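Local atomic coordinates of hypothetical protein SSO2273 (Sulfolobus solfataricus, PDB entry 2X4H), a protein that probably acts as a metal-dependent, DNA-binding transcription repressor of the DtxR/MntR family, working as a dimer. Residues N10-L19 with E51-V61. Residues are numbered along the deposited sequence; the frame is centred on the assembly and turned at random.
Sequences NLSRREFSYL and EVSHLEEKGLV. With ZN (zinc ion), chain K; ZN (zinc ion), chain L.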
loop_
_atom_site.group_PDB
_atom_site.type_symbol
_atom_site.label_atom_id
_atom_site.label_comp_id
_atom_site.label_asym_id
_atom_site.label_seq_id
_atom_site.Cartn_x
_atom_site.Cartn_y
_atom_site.Cartn_z
ATOM N N ASN C 10 1.544 -1.344 12.646
ATOM C CA ASN C 10 1.329 -1.199 11.191
ATOM C C ASN C 10 2.109 -0.038 10.585
ATOM O O ASN C 10 1.542 0.878 9.986
ATOM C CB ASN C 10 -0.165 -1.058 10.890
ATOM C CG ASN C 10 -0.503 -1.387 9.443
ATOM O OD1 ASN C 10 -0.212 -2.485 8.957
ATOM N ND2 ASN C 10 -1.130 -0.444 8.751
ATOM N N LEU C 11 3.416 -0.064 10.794
ATOM C CA LEU C 11 4.337 0.922 10.242
ATOM C C LEU C 11 5.652 0.198 10.158
ATOM O O LEU C 11 6.177 -0.244 11.172
ATOM C CB LEU C 11 4.497 2.155 11.129
ATOM C CG LEU C 11 5.509 3.208 10.619
ATOM C CD1 LEU C 11 4.971 3.975 9.398
ATOM C CD2 LEU C 11 5.916 4.203 11.708
ATOM N N SER C 12 6.195 0.059 8.961
ATOM C CA SER C 12 7.407 -0.718 8.836
ATOM C C SER C 12 8.596 0.182 9.139
ATOM O O SER C 12 8.501 1.410 9.219
ATOM C CB SER C 12 7.532 -1.367 7.436
ATOM O OG SER C 12 8.033 -0.438 6.487
ATOM N N ARG C 13 9.721 -0.472 9.286
ATOM C CA ARG C 13 10.983 0.184 9.505
ATOM C C ARG C 13 11.394 1.045 8.300
ATOM O O ARG C 13 11.902 2.151 8.471
ATOM C CB ARG C 13 11.995 -0.916 9.801
ATOM C CG ARG C 13 13.436 -0.516 9.840
ATOM C CD ARG C 13 13.817 0.118 11.117
ATOM N NE ARG C 13 13.477 -0.683 12.289
ATOM C CZ ARG C 13 13.583 -0.197 13.514
ATOM N NH1 ARG C 13 14.017 1.039 13.688
ATOM N NH2 ARG C 13 13.238 -0.921 14.546
ATOM N N ARG C 14 11.155 0.557 7.088
ATOM C CA ARG C 14 11.455 1.337 5.896
ATOM C C ARG C 14 10.562 2.566 5.792
ATOM O O ARG C 14 11.029 3.631 5.416
ATOM C CB ARG C 14 11.277 0.491 4.642
ATOM C CG ARG C 14 12.360 -0.535 4.483
ATOM C CD ARG C 14 11.865 -1.722 3.645
ATOM N NE ARG C 14 12.918 -2.695 3.425
ATOM C CZ ARG C 14 13.319 -3.589 4.331
ATOM N NH1 ARG C 14 12.746 -3.658 5.524
ATOM N NH2 ARG C 14 14.300 -4.430 4.039
ATOM N N GLU C 15 9.285 2.400 6.126
ATOM C CA GLU C 15 8.345 3.512 6.187
ATOM C C GLU C 15 8.783 4.557 7.190
ATOM O O GLU C 15 8.734 5.770 6.917
ATOM C CB GLU C 15 6.942 3.008 6.528
ATOM C CG GLU C 15 6.190 2.366 5.348
ATOM C CD GLU C 15 4.927 1.636 5.763
ATOM O OE1 GLU C 15 4.764 1.343 6.949
ATOM O OE2 GLU C 15 4.068 1.328 4.911
ATOM N N PHE C 16 9.241 4.084 8.348
ATOM C CA PHE C 16 9.823 4.947 9.341
ATOM C C PHE C 16 10.898 5.874 8.760
ATOM O O PHE C 16 10.867 7.075 9.004
ATOM C CB PHE C 16 10.414 4.093 10.458
ATOM C CG PHE C 16 10.893 4.866 11.629
ATOM C CD1 PHE C 16 10.017 5.641 12.367
ATOM C CD2 PHE C 16 12.214 4.762 12.050
ATOM C CE1 PHE C 16 10.451 6.324 13.485
ATOM C CE2 PHE C 16 12.650 5.448 13.167
ATOM C CZ PHE C 16 11.768 6.237 13.877
ATOM N N SER C 17 11.853 5.308 8.024
ATOM C CA SER C 17 12.896 6.098 7.341
ATOM C C SER C 17 12.334 7.159 6.393
ATOM O O SER C 17 12.823 8.286 6.353
ATOM C CB SER C 17 13.838 5.178 6.563
ATOM O OG SER C 17 14.716 4.539 7.458
ATOM N N TYR C 18 11.317 6.779 5.616
ATOM C CA TYR C 18 10.645 7.729 4.735
ATOM C C TYR C 18 10.121 8.889 5.543
ATOM O O TYR C 18 10.370 10.034 5.206
ATOM C CB TYR C 18 9.464 7.081 4.004
ATOM C CG TYR C 18 9.782 6.464 2.673
ATOM C CD1 TYR C 18 10.523 5.284 2.583
ATOM C CD2 TYR C 18 9.293 7.025 1.494
ATOM C CE1 TYR C 18 10.809 4.699 1.349
ATOM C CE2 TYR C 18 9.563 6.445 0.260
ATOM C CZ TYR C 18 10.315 5.285 0.191
ATOM O OH TYR C 18 10.576 4.724 -1.039
ATOM N N LEU C 19 9.392 8.582 6.612
ATOM C CA LEU C 19 8.724 9.611 7.402
ATOM C C LEU C 19 9.692 10.526 8.116
ATOM O O LEU C 19 9.393 11.705 8.298
ATOM C CB LEU C 19 7.763 9.019 8.431
ATOM C CG LEU C 19 6.590 8.184 7.917
ATOM C CD1 LEU C 19 5.670 7.858 9.075
ATOM C CD2 LEU C 19 5.822 8.879 6.782
ATOM N N GLU C 51 5.796 4.275 -3.040
ATOM C CA GLU C 51 5.691 4.117 -1.581
ATOM C C GLU C 51 4.909 5.276 -0.999
ATOM O O GLU C 51 4.007 5.073 -0.188
ATOM C CB GLU C 51 7.062 3.957 -0.911
ATOM C CG GLU C 51 7.019 3.703 0.636
ATOM C CD GLU C 51 6.269 2.437 1.014
ATOM O OE1 GLU C 51 5.916 1.662 0.125
ATOM O OE2 GLU C 51 6.010 2.181 2.200
ATOM N N VAL C 52 5.197 6.492 -1.448
ATOM C CA VAL C 52 4.426 7.641 -0.974
ATOM C C VAL C 52 2.908 7.455 -1.143
ATOM O O VAL C 52 2.152 7.832 -0.259
ATOM C CB VAL C 52 4.934 8.969 -1.553
ATOM C CG1 VAL C 52 3.929 10.089 -1.304
ATOM C CG2 VAL C 52 6.276 9.338 -0.904
ATOM N N SER C 53 2.447 6.818 -2.213
ATOM C CA SER C 53 0.994 6.668 -2.402
ATOM C C SER C 53 0.397 5.662 -1.428
ATOM O O SER C 53 -0.715 5.845 -0.947
ATOM C CB SER C 53 0.606 6.362 -3.878
ATOM O OG SER C 53 1.112 5.123 -4.298
ATOM N N HIS C 54 1.164 4.636 -1.080
ATOM C CA HIS C 54 0.794 3.760 0.037
ATOM C C HIS C 54 0.774 4.430 1.410
ATOM O O HIS C 54 -0.094 4.125 2.233
ATOM C CB HIS C 54 1.684 2.520 0.060
ATOM C CG HIS C 54 1.401 1.582 -1.074
ATOM N ND1 HIS C 54 0.149 1.051 -1.287
ATOM C CD2 HIS C 54 2.193 1.087 -2.050
ATOM C CE1 HIS C 54 0.179 0.264 -2.347
ATOM N NE2 HIS C 54 1.405 0.274 -2.835
ATOM N N LEU C 55 1.722 5.331 1.653
ATOM C CA LEU C 55 1.755 6.094 2.907
ATOM C C LEU C 55 0.582 7.075 2.983
ATOM O O LEU C 55 0.049 7.319 4.064
ATOM C CB LEU C 55 3.085 6.846 3.071
ATOM C CG LEU C 55 4.374 6.059 3.330
ATOM C CD1 LEU C 55 5.597 6.957 3.149
ATOM C CD2 LEU C 55 4.372 5.454 4.717
ATOM N N GLU C 56 0.186 7.633 1.833
ATOM C CA GLU C 56 -1.013 8.480 1.755
ATOM C C GLU C 56 -2.270 7.636 2.038
ATOM O O GLU C 56 -3.156 8.075 2.755
ATOM C CB GLU C 56 -1.084 9.226 0.406
ATOM C CG GLU C 56 -2.207 10.247 0.319
ATOM C CD GLU C 56 -2.018 11.294 -0.791
ATOM O OE1 GLU C 56 -1.303 11.026 -1.782
ATOM O OE2 GLU C 56 -2.602 12.396 -0.664
ATOM N N GLU C 57 -2.327 6.415 1.520
ATOM C CA GLU C 57 -3.442 5.484 1.814
ATOM C C GLU C 57 -3.593 5.156 3.292
ATOM O O GLU C 57 -4.697 4.947 3.773
ATOM C CB GLU C 57 -3.256 4.159 1.068
ATOM C CG GLU C 57 -3.526 4.223 -0.404
ATOM C CD GLU C 57 -3.265 2.902 -1.116
ATOM O OE1 GLU C 57 -3.324 2.891 -2.364
ATOM O OE2 GLU C 57 -3.007 1.882 -0.435
ATOM N N LYS C 58 -2.468 5.065 3.995
ATOM C CA LYS C 58 -2.457 4.837 5.458
ATOM C C LYS C 58 -2.725 6.101 6.267
ATOM O O LYS C 58 -2.814 6.035 7.483
ATOM C CB LYS C 58 -1.119 4.226 5.913
ATOM C CG LYS C 58 -0.930 2.789 5.452
ATOM C CD LYS C 58 0.533 2.318 5.500
ATOM C CE LYS C 58 0.942 1.848 6.902
ATOM N NZ LYS C 58 2.085 0.877 6.896
ATOM N N GLY C 59 -2.831 7.241 5.592
ATOM C CA GLY C 59 -3.141 8.511 6.236
ATOM C C GLY C 59 -1.977 9.094 7.023
ATOM O O GLY C 59 -2.182 9.926 7.902
ATOM N N LEU C 60 -0.759 8.669 6.695
ATOM C CA LEU C 60 0.458 9.121 7.383
ATOM C C LEU C 60 1.123 10.282 6.652
ATOM O O LEU C 60 1.853 11.060 7.264
ATOM C CB LEU C 60 1.449 7.968 7.526
ATOM C CG LEU C 60 0.895 6.703 8.203
ATOM C CD1 LEU C 60 1.795 5.505 7.927
ATOM C CD2 LEU C 60 0.735 6.911 9.708
ATOM N N VAL C 61 0.884 10.389 5.342
ATOM C CA VAL C 61 1.306 11.561 4.572
ATOM C C VAL C 61 0.195 12.136 3.689
ATOM O O VAL C 61 -0.829 11.491 3.423
ATOM C CB VAL C 61 2.542 11.285 3.690
ATOM C CG1 VAL C 61 3.690 10.760 4.536
ATOM C CG2 VAL C 61 2.203 10.340 2.570
HETATM ZN ZN ZN K . 4.965 1.014 2.995
HETATM ZN ZN ZN L . 2.170 -0.539 -4.453
#
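Glu15 of helix 13-27 and Glu51 of helix 45-57 clasp one zinc ion between them, Glu15 OE2 at 2.1 Å and Glu51 OE2 at 1.8 Å, their carboxylate planes 35° apart; Glu50 and His54 of a second subunit complete the site. The packing is tightest on the buried side, where the axes of segments 13-19 and 51-57 cross at -94°. There Leu55 CD2 meets Glu15 CG at 3.6 Å, Glu51 CG lies over one face of the Tyr18 ring in a CH-pi contact, and, farther from the zinc, Leu19 CD2 touches Val61 CG1. On the looser, more exposed side, Lys58 bends at chi3 (83°) to bring NZ to Glu15 OE1 (2.7 Å), a salt bridge on the syn side, and to Asn10 O, reached from above the carbonyl plane. Ser12 N reaches Glu15 OE1 at 2.8 Å from the anti side, tilted out of the carboxylate plane, and Ser12 OG accepts from Glu15 N, a capping box. A methionine in place of Lys58 would probably leave the Glu15 carboxylate and Asn10 O without their shared donor and the loop at Asn10 less firmly held. Since lysine and zinc share one carboxylate, metal binding is probably coupled to the start of helix 13-27 and to subunit pairing, consistent with a metal-responsive repressor.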